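Local coordinates for lipoprotein (PDB 3UP9) that probably binds L-methionine as the substrate-binding lipoprotein of an uptake system, and holds selenomethionine in the crystal, at residues Leu223-Asp226 with Glu227-Gln230; Leu122-Leu125 with Ala126-Gly129; Pro48-Ala51 with Leu52-Asp56. All blocks are in the same frame, centred on the assembly; numbering follows the deposited sequence. Where two conformers were deposited one is given.

Contact 1: Leu223-Asp226 with Glu227-Gln230; sequences LHSD and EVKQ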
loop_
_atom_site.group_PDB
_atom_site.type_symbol
_atom_site.label_atom_id
_atom_site.label_comp_id
_atom_site.label_asym_id
_atom_site.label_seq_id
_atom_site.Cartn_x
_atom_site.Cartn_y
_atom_site.Cartn_z
ATOM N N LEU A 223 -12.870 -6.932 9.582
ATOM C CA LEU A 223 -11.722 -6.961 8.658
ATOM C C LEU A 223 -10.792 -8.170 8.824
ATOM O O LEU A 223 -10.062 -8.490 7.907
ATOM C CB LEU A 223 -10.900 -5.680 8.788
ATOM C CG LEU A 223 -11.289 -4.445 7.984
ATOM C CD1 LEU A 223 -10.592 -3.229 8.586
ATOM C CD2 LEU A 223 -10.942 -4.619 6.519
ATOM N N HIS A 224 -10.805 -8.798 10.003
ATOM C CA HIS A 224 -10.008 -10.015 10.274
ATOM C C HIS A 224 -10.847 -11.207 10.453
ATOM O O HIS A 224 -10.468 -12.136 11.091
ATOM C CB HIS A 224 -9.150 -9.867 11.499
ATOM C CG HIS A 224 -8.084 -8.902 11.311
ATOM N ND1 HIS A 224 -8.307 -7.601 11.387
ATOM C CD2 HIS A 224 -6.757 -9.069 10.973
ATOM C CE1 HIS A 224 -7.183 -6.943 11.121
ATOM N NE2 HIS A 224 -6.220 -7.845 10.889
ATOM N N SER A 225 -12.030 -11.202 9.831
ATOM C CA SER A 225 -12.920 -12.344 9.842
ATOM C C SER A 225 -12.591 -13.346 8.734
ATOM O O SER A 225 -11.884 -13.021 7.793
ATOM C CB SER A 225 -14.379 -11.897 9.670
ATOM O OG SER A 225 -14.611 -11.303 8.400
ATOM N N ASP A 226 -13.160 -14.552 8.851
ATOM C CA ASP A 226 -13.028 -15.619 7.859
ATOM C C ASP A 226 -13.740 -15.188 6.573
ATOM O O ASP A 226 -13.293 -15.478 5.472
ATOM C CB ASP A 226 -13.619 -16.941 8.390
ATOM C CG ASP A 226 -12.869 -18.178 7.883
ATOM O OD1 ASP A 226 -13.008 -18.553 6.691
ATOM O OD2 ASP A 226 -12.135 -18.782 8.700
ATOM N N GLU A 227 -14.843 -14.488 6.728
ATOM C CA GLU A 227 -15.611 -13.925 5.586
ATOM C C GLU A 227 -14.792 -12.945 4.739
ATOM O O GLU A 227 -14.711 -13.062 3.495
ATOM C CB GLU A 227 -16.925 -13.268 6.065
ATOM C CG GLU A 227 -17.955 -14.264 6.619
ATOM C CD GLU A 227 -17.759 -14.617 8.108
ATOM O OE1 GLU A 227 -16.779 -14.225 8.772
ATOM O OE2 GLU A 227 -18.614 -15.343 8.652
ATOM N N VAL A 228 -14.125 -12.012 5.400
ATOM C CA VAL A 228 -13.219 -11.122 4.670
ATOM C C VAL A 228 -12.031 -11.850 4.014
ATOM O O VAL A 228 -11.656 -11.496 2.911
ATOM C CB VAL A 228 -12.751 -9.934 5.540
ATOM C CG1 VAL A 228 -11.517 -9.278 4.936
ATOM C CG2 VAL A 228 -13.918 -8.977 5.723
ATOM N N LYS A 229 -11.456 -12.867 4.673
ATOM C CA LYS A 229 -10.352 -13.629 4.061
ATOM C C LYS A 229 -10.822 -14.316 2.756
ATOM O O LYS A 229 -10.123 -14.253 1.726
ATOM C CB LYS A 229 -9.812 -14.664 5.046
ATOM C CG LYS A 229 -8.697 -15.510 4.524
ATOM C CD LYS A 229 -7.947 -16.223 5.651
ATOM C CE LYS A 229 -6.828 -17.045 5.041
ATOM N NZ LYS A 229 -5.943 -17.637 6.054
ATOM N N GLN A 230 -12.005 -14.923 2.817
ATOM C CA GLN A 230 -12.596 -15.625 1.690
ATOM C C GLN A 230 -12.933 -14.639 0.589
ATOM O O GLN A 230 -12.631 -14.890 -0.554
ATOM C CB GLN A 230 -13.832 -16.459 2.121
ATOM C CG GLN A 230 -13.377 -17.649 2.934
ATOM C CD GLN A 230 -14.480 -18.600 3.363
ATOM O OE1 GLN A 230 -15.641 -18.233 3.566
ATOM N NE2 GLN A 230 -14.088 -19.837 3.545
#
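Ser225 OG holds one partner on either side of it in sequence: it accepts from Val228 N at 3.1 Å and donates to Leu222 O in the preceding helix. This is an N-cap, the side chain standing in for the missing carbonyl at the start of helix 226-235, just after helix 213-223 has ended. The N-H of Val228 points almost straight at the hydroxyl, 168°. With chi1 at 65°, OG lies between the backbone N and the carbonyl carbon, which turns it back over the first turn; serine suits the place because so short a hydroxyl can both cap one helix and close the other. Were the hydroxyl lost, as with an alanine at this place, Val228 N would probably be left without its cap and Leu222 O without its hydroxyl donor, fraying the start of the helix. Ordinary helical bonds follow, Lys229 N to Ser225 O at 3.2 Å and Gln230 N to Asp226 O at 3.0 Å. Glu227 bends at chi2, 85°, so that OE1 curls back to 3.5 Å from Ser225 CB; a carboxylate at this end is likely to be favoured by the helix dipole. Lys229 is extended, and its NZ leaves the turn for O of Phe245, the last residue of the chain. On the inner side Val228, backed by Ile25 of helix 15-28, spreads its two methyls over the link between the helices: CG2 lies 3.6 Å from Ser225 OG, and CG1 rests 3.4 Å from Leu223 O.

Contact 2: Leu122-Leu125 with Ala126-Gly129; sequences LELL and ATQG
Backbone bonds from Ala126 and Thr127 run through the last turn of helix 115-127. Ala126 N meets Leu122 O at 2.9 Å in a regular helical bond, and Thr127 N reaches Glu123 O at 3.1 Å, a more bent one, with 141° at the hydrogen. After that the ladder slackens: Gln128 N makes only a weak bond to Leu125 O, and Gly129 N turns to Ala126 O instead.

The side-chain bonds take over where the backbone pattern fails. Thr127 OG1 donates to Leu124 O at 2.6 Å, and the same carbonyl receives a weak bond from Thr127 N, so both groups of one residue hold it. A chi1 of 62° sets the hydroxyl back toward this carbonyl. The hydroxyl oxygen also accepts from Gln128 NE2 at 2.9 Å; the Gln128 chain bends at chi2, -49°, and the Thr127 oxygen lies close to the plane of the amide. A threonine fits because one hydroxyl can donate to a carbonyl and accept from an amide.

This helix C-terminus belongs to the lobe built on the five-stranded sheet of a type 2 periplasmic-binding-protein fold, and Gly129, with its positive phi, readily adopts the left-handed backbone that leads the chain away.

The remaining contacts are van der Waals. Leu124 CD1 passes 4.0 Å from Thr127 OG1, while the Leu124 and Leu125 side chains both touch Val92 of the sheet, and Leu122 joins Leu125 against Phe153. Ala126, small enough to fit beside the loop at Ile133, sets its CB 3.3 Å from Glu123 O.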
loop_
_atom_site.group_PDB
_atom_site.type_symbol
_atom_site.label_atom_id
_atom_site.label_comp_id
_atom_site.label_asym_id
_atom_site.label_seq_id
_atom_site.Cartn_x
_atom_site.Cartn_y
_atom_site.Cartn_z
ATOM N N LEU A 122 13.642 0.446 -3.153
ATOM C CA LEU A 122 15.108 0.301 -3.106
ATOM C C LEU A 122 15.549 -1.070 -2.598
ATOM O O LEU A 122 16.402 -1.683 -3.227
ATOM C CB LEU A 122 15.794 1.476 -2.369
ATOM C CG LEU A 122 15.740 2.795 -3.218
ATOM C CD1 LEU A 122 16.235 3.980 -2.397
ATOM C CD2 LEU A 122 16.469 2.652 -4.553
ATOM N N GLU A 123 14.939 -1.590 -1.531
ATOM C CA GLU A 123 15.249 -2.966 -1.046
ATOM C C GLU A 123 14.956 -4.026 -2.136
ATOM O O GLU A 123 15.707 -4.990 -2.321
ATOM C CB GLU A 123 14.398 -3.357 0.172
ATOM C CG GLU A 123 14.292 -2.364 1.314
ATOM C CD GLU A 123 15.553 -2.212 2.107
ATOM O OE1 GLU A 123 16.538 -2.909 1.755
ATOM O OE2 GLU A 123 15.549 -1.399 3.080
ATOM N N LEU A 124 13.808 -3.865 -2.795
ATOM C CA LEU A 124 13.369 -4.807 -3.790
ATOM C C LEU A 124 14.411 -4.832 -4.876
ATOM O O LEU A 124 14.775 -5.918 -5.316
ATOM C CB LEU A 124 11.983 -4.429 -4.372
ATOM C CG LEU A 124 11.480 -5.373 -5.458
ATOM C CD1 LEU A 124 11.337 -6.761 -4.820
ATOM C CD2 LEU A 124 10.173 -4.839 -6.018
ATOM N N LEU A 125 14.898 -3.647 -5.297
ATOM C CA LEU A 125 15.926 -3.573 -6.331
ATOM C C LEU A 125 17.269 -4.170 -5.839
ATOM O O LEU A 125 17.961 -4.799 -6.633
ATOM C CB LEU A 125 16.054 -2.143 -6.927
ATOM C CG LEU A 125 14.774 -1.544 -7.614
ATOM C CD1 LEU A 125 14.908 -0.069 -7.976
ATOM C CD2 LEU A 125 14.360 -2.354 -8.823
ATOM N N ALA A 126 17.626 -3.991 -4.553
ATOM C CA ALA A 126 18.789 -4.677 -3.954
ATOM C C ALA A 126 18.696 -6.192 -4.101
ATOM O O ALA A 126 19.707 -6.804 -4.321
ATOM C CB ALA A 126 18.972 -4.320 -2.485
ATOM N N THR A 127 17.512 -6.809 -3.989
ATOM C CA THR A 127 17.426 -8.294 -4.085
ATOM C C THR A 127 17.800 -8.734 -5.477
ATOM O O THR A 127 18.176 -9.865 -5.652
ATOM C CB THR A 127 16.009 -8.891 -3.784
ATOM O OG1 THR A 127 15.027 -8.407 -4.746
ATOM C CG2 THR A 127 15.572 -8.579 -2.335
ATOM N N GLN A 128 17.629 -7.842 -6.467
ATOM C CA GLN A 128 18.007 -8.069 -7.875
ATOM C C GLN A 128 19.461 -7.652 -8.256
ATOM O O GLN A 128 19.809 -7.713 -9.420
ATOM C CB GLN A 128 16.999 -7.358 -8.852
ATOM C CG GLN A 128 15.505 -7.670 -8.678
ATOM C CD GLN A 128 15.258 -9.149 -8.603
ATOM O OE1 GLN A 128 15.441 -9.855 -9.582
ATOM N NE2 GLN A 128 14.937 -9.640 -7.412
ATOM N N GLY A 129 20.292 -7.259 -7.300
ATOM C CA GLY A 129 21.674 -6.884 -7.576
ATOM C C GLY A 129 21.860 -5.530 -8.253
ATOM O O GLY A 129 22.951 -5.233 -8.708
#

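Contact 3: Pro48-Ala51 with Leu52-Asp56; sequences PNTA and LNDGD
Thr50 and Asp54 are brought alongside by their first torsions: chi1 of -67° puts Thr50 OG1 beside the backbone N and leaves CG2 anti to it, and chi1 of -65° swings the Asp54 carboxylate back along the helix. They lie side by side at the Schellman motif that ends helix 46-53, with Thr50 CG2 3.2 Å from Asp54 OD2. Asp54 N also bonds to Thr50 O at 2.8 Å, nearly in line with the carbonyl, and with that torsion the carboxylate carbon comes close to the same oxygen, probably at some electrostatic cost at this helix end.

Before the turn, Leu52 N to Pro48 O and Asn53 N to Asn49 O are regular helical bonds. Asn49 faces inward, where its OD1 accepts from Gln63, a residue of the ligand pocket, and from Asn60; this amide probably helps position Gln63. Asn53 reaches out to Lys207 instead. Gly55 has phi 96°, where a side chain would press on the preceding carbonyl, and makes a weak bond to Leu52 O. The motif closes with Asp56 N on Ala51 O at 2.8 Å, which brings Asp56 CB to 3.9 Å from the small Ala51 CB.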
loop_
_atom_site.group_PDB
_atom_site.type_symbol
_atom_site.label_atom_id
_atom_site.label_comp_id
_atom_site.label_asym_id
_atom_site.label_seq_id
_atom_site.Cartn_x
_atom_site.Cartn_y
_atom_site.Cartn_z
ATOM N N PRO A 48 -5.256 10.757 3.272
ATOM C CA PRO A 48 -6.021 10.033 4.329
ATOM C C PRO A 48 -5.507 10.200 5.767
ATOM O O PRO A 48 -6.286 10.216 6.710
ATOM C CB PRO A 48 -5.856 8.544 3.937
ATOM C CG PRO A 48 -5.474 8.556 2.513
ATOM C CD PRO A 48 -4.684 9.813 2.293
ATOM N N ASN A 49 -4.196 10.327 5.924
ATOM C CA ASN A 49 -3.627 10.494 7.247
ATOM C C ASN A 49 -3.909 11.940 7.736
ATOM O O ASN A 49 -4.322 12.120 8.886
ATOM C CB ASN A 49 -2.141 10.103 7.290
ATOM C CG ASN A 49 -1.900 8.622 7.666
ATOM O OD1 ASN A 49 -2.841 7.890 8.002
ATOM N ND2 ASN A 49 -0.612 8.169 7.591
ATOM N N THR A 50 -3.802 12.937 6.839
ATOM C CA THR A 50 -4.172 14.310 7.152
ATOM C C THR A 50 -5.669 14.391 7.555
ATOM O O THR A 50 -6.036 14.980 8.553
ATOM C CB THR A 50 -3.836 15.246 5.937
ATOM O OG1 THR A 50 -2.422 15.306 5.773
ATOM C CG2 THR A 50 -4.370 16.659 6.127
ATOM N N ALA A 51 -6.535 13.780 6.769
ATOM C CA ALA A 51 -7.975 13.767 7.097
ATOM C C ALA A 51 -8.228 13.072 8.433
ATOM O O ALA A 51 -9.037 13.574 9.182
ATOM C CB ALA A 51 -8.812 13.094 5.982
ATOM N N LEU A 52 -7.582 11.921 8.706
ATOM C CA LEU A 52 -7.676 11.276 10.062
ATOM C C LEU A 52 -7.178 12.225 11.136
ATOM O O LEU A 52 -7.840 12.425 12.131
ATOM C CB LEU A 52 -6.908 9.948 10.156
ATOM C CG LEU A 52 -6.967 9.214 11.478
ATOM C CD1 LEU A 52 -8.445 9.010 11.826
ATOM C CD2 LEU A 52 -6.159 7.902 11.426
ATOM N N ASN A 53 -6.039 12.872 10.905
ATOM C CA ASN A 53 -5.508 13.807 11.888
ATOM C C ASN A 53 -6.410 14.994 12.187
ATOM O O ASN A 53 -6.533 15.382 13.353
ATOM C CB ASN A 53 -4.105 14.348 11.560
ATOM C CG ASN A 53 -3.361 14.778 12.829
ATOM O OD1 ASN A 53 -3.575 14.154 13.865
ATOM N ND2 ASN A 53 -2.482 15.796 12.752
ATOM N N ASP A 54 -6.999 15.578 11.140
ATOM C CA ASP A 54 -7.696 16.857 11.243
ATOM C C ASP A 54 -9.136 16.659 11.687
ATOM O O ASP A 54 -9.887 17.610 11.777
ATOM C CB ASP A 54 -7.740 17.557 9.863
ATOM C CG ASP A 54 -6.364 17.956 9.334
ATOM O OD1 ASP A 54 -5.342 17.890 10.090
ATOM O OD2 ASP A 54 -6.318 18.298 8.111
ATOM N N GLY A 55 -9.587 15.427 11.849
ATOM C CA GLY A 55 -10.968 15.209 12.255
ATOM C C GLY A 55 -11.995 14.934 11.150
ATOM O O GLY A 55 -13.148 15.047 11.397
ATOM N N ASP A 56 -11.602 14.523 9.957
ATOM C CA ASP A 56 -12.558 14.335 8.867
ATOM C C ASP A 56 -13.023 12.861 8.707
ATOM O O ASP A 56 -14.066 12.609 8.112
ATOM C CB ASP A 56 -11.957 14.860 7.564
ATOM C CG ASP A 56 -11.797 16.364 7.549
ATOM O OD1 ASP A 56 -12.828 17.068 7.564
ATOM O OD2 ASP A 56 -10.625 16.842 7.482
#

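In the fold
All three are local turns at helix ends, and each has both buried and exposed residues. Contact 1 is a helix start, where a side-chain hydroxyl supplies an acceptor; contacts 2 and 3 are helix ends, where carbonyls need donors and a glycine of positive phi turns the chain. Contact 2 meets that need partly with a threonine hydroxyl, whereas contact 3 closes its turn with backbone N-H groups. Contacts 1 and 3 pack against elements of the lobe around the seven-stranded sheet, contact 2 against the five-stranded one, with contacts 2 and 3 about 33 Å apart between centres. Contact 3 comes nearest the selenomethionine, about 7 Å from the Asn49 side chain.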